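Local coordinates for probable ABC transporter extracellular-binding protein yckB (Bacillus subtilis, PDB 2IEE) that probably serves as the extracellular solute-binding component of a binding-protein-dependent ABC transport system at the cell membrane, at residues Trp14-Ile17 and Lys18-Lys22; Tyr36-Asp40 and Ser41-Lys45; Val142-Glu145 and Val146-Tyr150; Ser236-Lys239 and Leu240-Phe244. All coordinates share one frame; numbering follows the deposited sequence.

Interaction 1 of 4, residues Trp14-Ile17 and Lys18-Lys22; sequences WEQI and KDKGK
A chi1 of 162° turns the W14 indole, and a fully extended chain (chi1 -178°) carries K18, to the same flank of the short helix 14-20, where the ring and the lysine of the next turn meet. K18 CB rides over one indole face, offset toward the rim, and farther out K18 CD comes 3.9 Å from W14 NE1. A water bridges the two polar ends, accepting hydrogen bonds from W14 NE1 at 3.3 Å and from K18 NZ at 3.2 Å. The rest of the indole turns inward onto L61 and L63 and onto L220 and K223 of helix 218-234, so K18 lies on the outer side of a buried ring. E15 runs alongside K18, but its OE1 remains 5.0 Å from K18 NZ, too far for a charged contact. The helix closes at G21, whose positive phi would jam any CB against the preceding carbonyl oxygen; its N still completes a last turn to I17 O at 2.8 Å. Beyond G21 the chain enters the strand 22-27 of the parallel sheet, and there the branch methyl I17 CG2 packs 3.3 Å from K22 O.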
# COMPACT_ATOMS: atom_id res chain seq x y z
N TRP A 14 17.34 -12.96 -15.92
CA TRP A 14 16.15 -13.03 -16.75
C TRP A 14 16.11 -14.26 -17.66
O TRP A 14 15.04 -14.83 -17.88
CB TRP A 14 16.03 -11.77 -17.60
CG TRP A 14 15.10 -11.95 -18.76
CD1 TRP A 14 15.45 -12.11 -20.07
CD2 TRP A 14 13.67 -12.04 -18.71
NE1 TRP A 14 14.32 -12.30 -20.84
CE2 TRP A 14 13.22 -12.26 -20.03
CE3 TRP A 14 12.73 -11.95 -17.68
CZ2 TRP A 14 11.86 -12.40 -20.34
CZ3 TRP A 14 11.37 -12.10 -17.99
CH2 TRP A 14 10.96 -12.32 -19.31
N GLU A 15 17.26 -14.64 -18.21
CA GLU A 15 17.30 -15.81 -19.09
C GLU A 15 17.04 -17.06 -18.26
O GLU A 15 16.51 -18.05 -18.77
CB GLU A 15 18.67 -15.92 -19.79
CG GLU A 15 19.02 -14.80 -20.78
CD GLU A 15 18.03 -14.65 -21.93
OE1 GLU A 15 17.38 -15.65 -22.29
OE2 GLU A 15 17.91 -13.52 -22.47
N GLN A 16 17.41 -17.02 -16.98
CA GLN A 16 17.20 -18.14 -16.08
C GLN A 16 15.71 -18.27 -15.75
O GLN A 16 15.17 -19.37 -15.68
CB GLN A 16 18.02 -17.96 -14.80
CG GLN A 16 18.02 -19.17 -13.88
CD GLN A 16 18.74 -18.91 -12.56
OE1 GLN A 16 19.92 -18.54 -12.55
NE2 GLN A 16 18.03 -19.10 -11.46
N ILE A 17 15.06 -17.12 -15.54
CA ILE A 17 13.63 -17.08 -15.23
C ILE A 17 12.87 -17.54 -16.46
O ILE A 17 11.94 -18.34 -16.38
CB ILE A 17 13.15 -15.65 -14.90
CG1 ILE A 17 14.03 -15.04 -13.81
CG2 ILE A 17 11.70 -15.68 -14.45
CD1 ILE A 17 14.18 -15.90 -12.59
N LYS A 18 13.27 -17.00 -17.61
CA LYS A 18 12.64 -17.32 -18.88
C LYS A 18 12.77 -18.80 -19.18
O LYS A 18 11.86 -19.41 -19.75
CB LYS A 18 13.27 -16.50 -20.01
CG LYS A 18 12.65 -16.73 -21.38
CD LYS A 18 13.22 -15.75 -22.41
CE LYS A 18 12.63 -15.99 -23.78
NZ LYS A 18 13.13 -14.99 -24.77
N ASP A 19 13.90 -19.39 -18.79
CA ASP A 19 14.12 -20.81 -19.04
C ASP A 19 13.21 -21.69 -18.19
O ASP A 19 12.63 -22.65 -18.69
CB ASP A 19 15.59 -21.17 -18.79
CG ASP A 19 15.86 -22.65 -19.00
OD1 ASP A 19 15.35 -23.23 -19.98
OD2 ASP A 19 16.59 -23.24 -18.17
N LYS A 20 13.09 -21.35 -16.91
CA LYS A 20 12.24 -22.12 -16.00
C LYS A 20 10.77 -21.85 -16.30
O LYS A 20 9.91 -22.69 -16.05
CB LYS A 20 12.54 -21.75 -14.55
CG LYS A 20 13.97 -22.05 -14.11
CD LYS A 20 14.17 -21.69 -12.65
CE LYS A 20 15.60 -21.98 -12.21
NZ LYS A 20 15.83 -21.63 -10.78
N GLY A 21 10.49 -20.66 -16.83
CA GLY A 21 9.11 -20.31 -17.13
C GLY A 21 8.36 -19.85 -15.90
O GLY A 21 7.14 -19.71 -15.93
N LYS A 22 9.08 -19.62 -14.80
CA LYS A 22 8.46 -19.18 -13.56
C LYS A 22 9.31 -18.16 -12.83
O LYS A 22 10.54 -18.26 -12.80
CB LYS A 22 8.19 -20.37 -12.63
CG LYS A 22 7.16 -21.35 -13.16
CD LYS A 22 6.97 -22.56 -12.24
CE LYS A 22 6.27 -22.18 -10.93
NZ LYS A 22 5.90 -23.38 -10.13
O HOH W 1 13.45 -11.88 -23.97

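Interaction 2 of 4, residues Tyr36-Asp40 and Ser41-Lys45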
# COMPACT_ATOMS: atom_id res chain seq x y z
N TYR A 36 -3.30 -10.25 0.02
CA TYR A 36 -4.00 -10.94 1.10
C TYR A 36 -4.64 -12.21 0.56
O TYR A 36 -4.53 -12.51 -0.62
CB TYR A 36 -5.09 -10.03 1.69
CG TYR A 36 -6.21 -9.74 0.72
CD1 TYR A 36 -6.03 -8.84 -0.34
CD2 TYR A 36 -7.44 -10.38 0.83
CE1 TYR A 36 -7.04 -8.60 -1.26
CE2 TYR A 36 -8.46 -10.16 -0.08
CZ TYR A 36 -8.26 -9.27 -1.12
OH TYR A 36 -9.27 -9.06 -2.03
N HIS A 37 -5.33 -12.94 1.43
CA HIS A 37 -5.98 -14.17 1.01
C HIS A 37 -7.50 -13.98 0.95
O HIS A 37 -8.10 -13.41 1.87
CB HIS A 37 -5.65 -15.32 1.96
CG HIS A 37 -4.18 -15.61 2.07
ND1 HIS A 37 -3.37 -15.01 3.00
CD2 HIS A 37 -3.38 -16.44 1.35
CE1 HIS A 37 -2.13 -15.45 2.86
NE2 HIS A 37 -2.11 -16.32 1.86
N ASP A 38 -8.09 -14.46 -0.14
CA ASP A 38 -9.53 -14.36 -0.36
C ASP A 38 -10.30 -15.38 0.47
O ASP A 38 -10.70 -16.43 -0.03
CB ASP A 38 -9.83 -14.54 -1.85
CG ASP A 38 -11.30 -14.43 -2.17
OD1 ASP A 38 -12.01 -13.71 -1.45
OD2 ASP A 38 -11.75 -15.04 -3.16
N THR A 39 -10.52 -15.05 1.74
CA THR A 39 -11.24 -15.94 2.65
C THR A 39 -12.75 -15.84 2.52
O THR A 39 -13.47 -16.75 2.93
CB THR A 39 -10.85 -15.66 4.12
OG1 THR A 39 -11.04 -14.28 4.41
CG2 THR A 39 -9.40 -16.04 4.37
N ASP A 40 -13.24 -14.74 1.96
CA ASP A 40 -14.68 -14.56 1.79
C ASP A 40 -15.28 -15.61 0.85
O ASP A 40 -16.41 -16.05 1.05
CB ASP A 40 -15.00 -13.17 1.23
CG ASP A 40 -14.63 -12.04 2.17
OD1 ASP A 40 -14.84 -12.19 3.40
OD2 ASP A 40 -14.14 -11.00 1.69
N SER A 41 -14.52 -16.00 -0.16
CA SER A 41 -15.00 -16.98 -1.13
C SER A 41 -14.71 -18.41 -0.70
O SER A 41 -15.29 -19.35 -1.23
CB SER A 41 -14.34 -16.74 -2.49
OG SER A 41 -12.97 -17.10 -2.45
N GLY A 42 -13.81 -18.56 0.27
CA GLY A 42 -13.45 -19.88 0.74
C GLY A 42 -12.24 -20.44 0.01
O GLY A 42 -11.77 -21.54 0.31
N SER A 43 -11.71 -19.69 -0.95
CA SER A 43 -10.55 -20.15 -1.71
C SER A 43 -9.23 -19.91 -1.00
O SER A 43 -8.26 -20.63 -1.24
CB SER A 43 -10.49 -19.46 -3.07
OG SER A 43 -9.92 -18.17 -2.96
N ASP A 44 -9.18 -18.90 -0.13
CA ASP A 44 -7.96 -18.57 0.59
C ASP A 44 -6.84 -18.31 -0.41
O ASP A 44 -5.66 -18.43 -0.09
CB ASP A 44 -7.52 -19.72 1.52
CG ASP A 44 -8.58 -20.08 2.55
OD1 ASP A 44 -9.29 -19.18 3.02
OD2 ASP A 44 -8.69 -21.28 2.89
N LYS A 45 -7.22 -17.96 -1.64
CA LYS A 45 -6.24 -17.70 -2.69
C LYS A 45 -5.49 -16.40 -2.44
O LYS A 45 -6.09 -15.39 -2.08
CB LYS A 45 -6.93 -17.63 -4.05
CG LYS A 45 -5.98 -17.47 -5.22
CD LYS A 45 -6.73 -17.37 -6.54
CE LYS A 45 -5.78 -17.29 -7.72
NZ LYS A 45 -6.52 -17.12 -9.01
O HOH W 2 -10.28 -16.32 -5.30
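The hydroxyl of S41 sits only 2.5 Å from a carboxylate oxygen, OG donating a very short hydrogen bond to D38 OD2 at a turn otherwise lined with exposed polar groups. D38 reaches it by extending its carboxylate anti to the backbone N (chi1 -179°), toward S41 three residues on. The same OD2 also accepts from a water 2.9 Å away, which touches S43 OG as well. S41 OG in turn accepts from S43 N at 3.2 Å, an ST turn, so this one hydroxyl links the aspartate to the backbone two residues on. All of this lies in the hairpin connection between the antiparallel strands 36-38 and 45-47. D38 N donates to K45 O at 2.9 Å, and D38 O accepts from D44 N. With the D38 carboxylate trimmed to an alanine's methyl, the S41 hydroxyl would probably lose its acceptor and be able to turn, and the bridging water would lose one of its holds. On the other flank, H37 presents the edge of its imidazole, CD2 lying 3.4 Å from D44 O, while its NE2 bonds to E69. T39 CG2 meets D44 OD1 at 3.4 Å, the two side chains crossing at about a right angle.

Interaction 3 of 4, residues Val142-Glu145 and Val146-Tyr150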
# COMPACT_ATOMS: atom_id res chain seq x y z
N VAL A 142 4.64 4.77 10.49
CA VAL A 142 5.04 6.13 10.22
C VAL A 142 3.84 7.06 10.44
O VAL A 142 3.99 8.24 10.73
CB VAL A 142 5.55 6.26 8.77
CG1 VAL A 142 4.39 6.13 7.79
CG2 VAL A 142 6.27 7.58 8.60
N TYR A 143 2.64 6.50 10.31
CA TYR A 143 1.42 7.28 10.50
C TYR A 143 1.27 7.75 11.95
O TYR A 143 0.90 8.89 12.19
CB TYR A 143 0.19 6.46 10.08
CG TYR A 143 0.19 6.10 8.61
CD1 TYR A 143 -0.00 7.08 7.65
CD2 TYR A 143 0.43 4.80 8.19
CE1 TYR A 143 0.05 6.77 6.29
CE2 TYR A 143 0.49 4.48 6.84
CZ TYR A 143 0.30 5.47 5.89
OH TYR A 143 0.38 5.17 4.55
N MSE A 144 1.56 6.86 12.90
CA MSE A 144 1.45 7.21 14.32
C MSE A 144 2.60 8.16 14.69
O MSE A 144 2.48 8.98 15.60
CB MSE A 144 1.52 5.95 15.20
CG MSE A 144 1.23 6.17 16.69
SE MSE A 144 -0.49 7.01 17.05
CE MSE A 144 0.17 8.70 17.73
N GLU A 145 3.71 8.05 13.97
CA GLU A 145 4.86 8.90 14.20
C GLU A 145 4.49 10.33 13.80
O GLU A 145 4.86 11.30 14.46
CB GLU A 145 6.05 8.41 13.37
CG GLU A 145 7.40 8.79 13.94
CD GLU A 145 7.56 8.33 15.37
OE1 GLU A 145 7.27 7.14 15.64
OE2 GLU A 145 7.98 9.14 16.22
N VAL A 146 3.75 10.44 12.69
CA VAL A 146 3.31 11.74 12.22
C VAL A 146 2.46 12.39 13.31
O VAL A 146 2.70 13.53 13.70
CB VAL A 146 2.47 11.59 10.93
CG1 VAL A 146 1.82 12.92 10.56
CG2 VAL A 146 3.37 11.10 9.80
N ALA A 147 1.49 11.64 13.81
CA ALA A 147 0.59 12.12 14.85
C ALA A 147 1.39 12.63 16.05
O ALA A 147 1.10 13.70 16.59
CB ALA A 147 -0.36 11.01 15.29
N ARG A 148 2.39 11.86 16.46
CA ARG A 148 3.22 12.26 17.60
C ARG A 148 3.97 13.56 17.34
O ARG A 148 4.02 14.43 18.20
CB ARG A 148 4.20 11.13 17.96
CG ARG A 148 3.55 9.95 18.66
CD ARG A 148 4.60 9.03 19.29
NE ARG A 148 5.17 8.09 18.32
CZ ARG A 148 4.68 6.88 18.08
NH1 ARG A 148 3.61 6.44 18.73
NH2 ARG A 148 5.27 6.10 17.17
N LYS A 149 4.56 13.68 16.15
CA LYS A 149 5.31 14.87 15.78
C LYS A 149 4.47 16.13 15.96
O LYS A 149 5.00 17.20 16.22
CB LYS A 149 5.76 14.78 14.32
CG LYS A 149 6.45 16.03 13.79
CD LYS A 149 6.77 15.87 12.31
CE LYS A 149 7.50 17.08 11.75
NZ LYS A 149 6.68 18.32 11.86
N TYR A 150 3.16 15.98 15.82
CA TYR A 150 2.26 17.11 15.96
C TYR A 150 1.61 17.24 17.33
O TYR A 150 0.72 18.06 17.53
CB TYR A 150 1.22 17.07 14.85
CG TYR A 150 1.79 17.50 13.53
CD1 TYR A 150 1.92 18.85 13.21
CD2 TYR A 150 2.27 16.56 12.61
CE1 TYR A 150 2.51 19.26 12.02
CE2 TYR A 150 2.86 16.96 11.41
CZ TYR A 150 2.97 18.31 11.12
OH TYR A 150 3.56 18.71 9.95
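R148 folds back over the preceding turn of its helix, crossing the selenomethionine M144 at about a right angle and bonding to E145. The M144 side is tight. R148 NH1 comes 3.1 Å from M144 CG, and M144 O sits over the centre of one guanidinium face. Bends at chi2 (56°) and again at chi3 bring the M144 methyl forward onto A147, with M144 CE only 3.4 Å from A147 CB, closer than usual for two carbons. V146 is buried too, facing the sheet: its CG2 lies 3.1 Å from V142 O, and the side chain packs on L178 of strand 176-180 and on Y204 and M205 of strand 197-214. The looser, solvent side holds the E145 carboxylate and K149. Here R148 NH2 makes a nearly straight hydrogen bond (170°) within a salt bridge to E145 OE1 at 2.7 Å; the oxygen lies in the guanidinium plane but is approached from above the carboxylate plane. Were R148 cut back to an alanine, the exposed E145 carboxylate is likely to lose its mate and the M144 chain its cover. R148 NH1 has a long, weak ion pair with E154 too. V146 and A147 face the sheet while E145 and K149 are exposed, making helix 142-149 amphipathic, as is usual for the helix of a beta-alpha-beta crossover, here joining strands 134-136 and 153-154.

Interaction 4 of 4, residues Ser236-Lys239 and Leu240-Phe244; sequences SLTK and LSKQF
Residues 236-239 and 240-244 form consecutive turns of one regular helix, held by i to i+4 bonds: L240 N to S236 O, S241 N to L237 O and K242 N to T238 O are each 2.9 Å long, while Q243 N to K239 O stretches to 3.3 Å. Between side chains, the touch is made by T238 and K242 at an oblique angle. T238 places its methyl CG2 anti to the backbone N (chi1 -63° for OG1), and the methyl rests 3.8 Å from K242 CD. K242 CG lies 3.2 Å from T238 O, so the aliphatic part of the lysine covers that carbonyl before a bend at chi3 (55°) takes the ammonium end away. The T238 hydroxyl is left for D249. L240 extends beside the first turn, with its CG 3.5 Å from S236 O, and goes on to pack against M231 of helix 218-234 and E52 of helix 49-60. L237 and F244 face helix 49-60 too, L237 at V53 and F244 at E52, while S241 OG is held by A248 and V250 in the segment that follows. With one flank packed on its neighbours and K239 and K242 on the exposed side, this is an amphipathic helix lying against helices 49-60 and 218-234 of the solute-binding protein fold.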
# COMPACT_ATOMS: atom_id res chain seq x y z
N SER A 236 -5.24 -2.23 -18.14
CA SER A 236 -5.20 -3.37 -17.22
C SER A 236 -4.91 -2.93 -15.79
O SER A 236 -5.52 -3.42 -14.84
CB SER A 236 -4.14 -4.37 -17.67
OG SER A 236 -4.44 -4.87 -18.96
N LEU A 237 -3.97 -2.01 -15.63
CA LEU A 237 -3.63 -1.52 -14.30
C LEU A 237 -4.84 -0.85 -13.65
O LEU A 237 -5.23 -1.18 -12.53
CB LEU A 237 -2.46 -0.53 -14.36
CG LEU A 237 -1.07 -1.11 -14.59
CD1 LEU A 237 -0.05 0.02 -14.58
CD2 LEU A 237 -0.73 -2.11 -13.49
N THR A 238 -5.45 0.09 -14.37
CA THR A 238 -6.62 0.80 -13.85
C THR A 238 -7.73 -0.20 -13.53
O THR A 238 -8.41 -0.08 -12.52
CB THR A 238 -7.14 1.84 -14.87
OG1 THR A 238 -6.13 2.84 -15.08
CG2 THR A 238 -8.40 2.52 -14.34
N LYS A 239 -7.89 -1.20 -14.39
CA LYS A 239 -8.91 -2.22 -14.21
C LYS A 239 -8.71 -2.98 -12.90
O LYS A 239 -9.65 -3.17 -12.13
CB LYS A 239 -8.89 -3.20 -15.38
CG LYS A 239 -9.95 -4.30 -15.31
CD LYS A 239 -10.06 -5.02 -16.65
CE LYS A 239 -11.22 -6.00 -16.66
NZ LYS A 239 -11.43 -6.58 -18.02
N LEU A 240 -7.48 -3.42 -12.65
CA LEU A 240 -7.17 -4.15 -11.43
C LEU A 240 -7.34 -3.25 -10.20
O LEU A 240 -7.81 -3.69 -9.16
CB LEU A 240 -5.75 -4.71 -11.49
CG LEU A 240 -5.54 -5.90 -12.44
CD1 LEU A 240 -4.06 -6.18 -12.60
CD2 LEU A 240 -6.27 -7.12 -11.88
N SER A 241 -6.93 -1.99 -10.34
CA SER A 241 -7.03 -1.02 -9.25
C SER A 241 -8.48 -0.80 -8.82
O SER A 241 -8.79 -0.86 -7.63
CB SER A 241 -6.44 0.32 -9.68
OG SER A 241 -6.66 1.31 -8.69
N LYS A 242 -9.35 -0.56 -9.79
CA LYS A 242 -10.75 -0.31 -9.51
C LYS A 242 -11.39 -1.50 -8.82
O LYS A 242 -12.28 -1.34 -7.99
CB LYS A 242 -11.48 0.03 -10.81
CG LYS A 242 -11.01 1.35 -11.44
CD LYS A 242 -11.69 1.64 -12.77
CE LYS A 242 -13.20 1.63 -12.63
NZ LYS A 242 -13.84 2.19 -13.85
N GLN A 243 -10.92 -2.69 -9.16
CA GLN A 243 -11.44 -3.91 -8.57
C GLN A 243 -11.09 -4.02 -7.08
O GLN A 243 -11.93 -4.41 -6.28
CB GLN A 243 -10.89 -5.13 -9.31
CG GLN A 243 -11.13 -6.44 -8.57
CD GLN A 243 -10.61 -7.66 -9.30
OE1 GLN A 243 -10.79 -8.79 -8.86
NE2 GLN A 243 -9.95 -7.43 -10.44
N PHE A 244 -9.86 -3.68 -6.73
CA PHE A 244 -9.41 -3.78 -5.35
C PHE A 244 -9.53 -2.54 -4.49
O PHE A 244 -9.53 -2.63 -3.26
CB PHE A 244 -7.96 -4.28 -5.33
CG PHE A 244 -7.84 -5.72 -5.72
CD1 PHE A 244 -8.19 -6.73 -4.84
CD2 PHE A 244 -7.44 -6.07 -7.01
CE1 PHE A 244 -8.15 -8.06 -5.22
CE2 PHE A 244 -7.40 -7.40 -7.40
CZ PHE A 244 -7.76 -8.40 -6.50

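Overall arrangement
The four contacts are local and follow one another along the chain. Only interactions 2 and 4 touch: the tyrosine hydroxyl Y36 OH packs 3.5 Å from F244 CE1, so the hairpin 36-45 and the end of helix 236-244 meet although some 200 residues separate them; their centres are 18 Å apart. Interaction 1 stands apart, its nearest atoms about 13 Å from interaction 2 and about 16 Å from interaction 4, but helix 218-234 receives side chains from both interactions 1 and 4. Interaction 3 lies across the chain's centre from the other three, its centre 44 Å from that of interaction 1, alongside the mixed sheet. None of the four contacts includes a ligand atom.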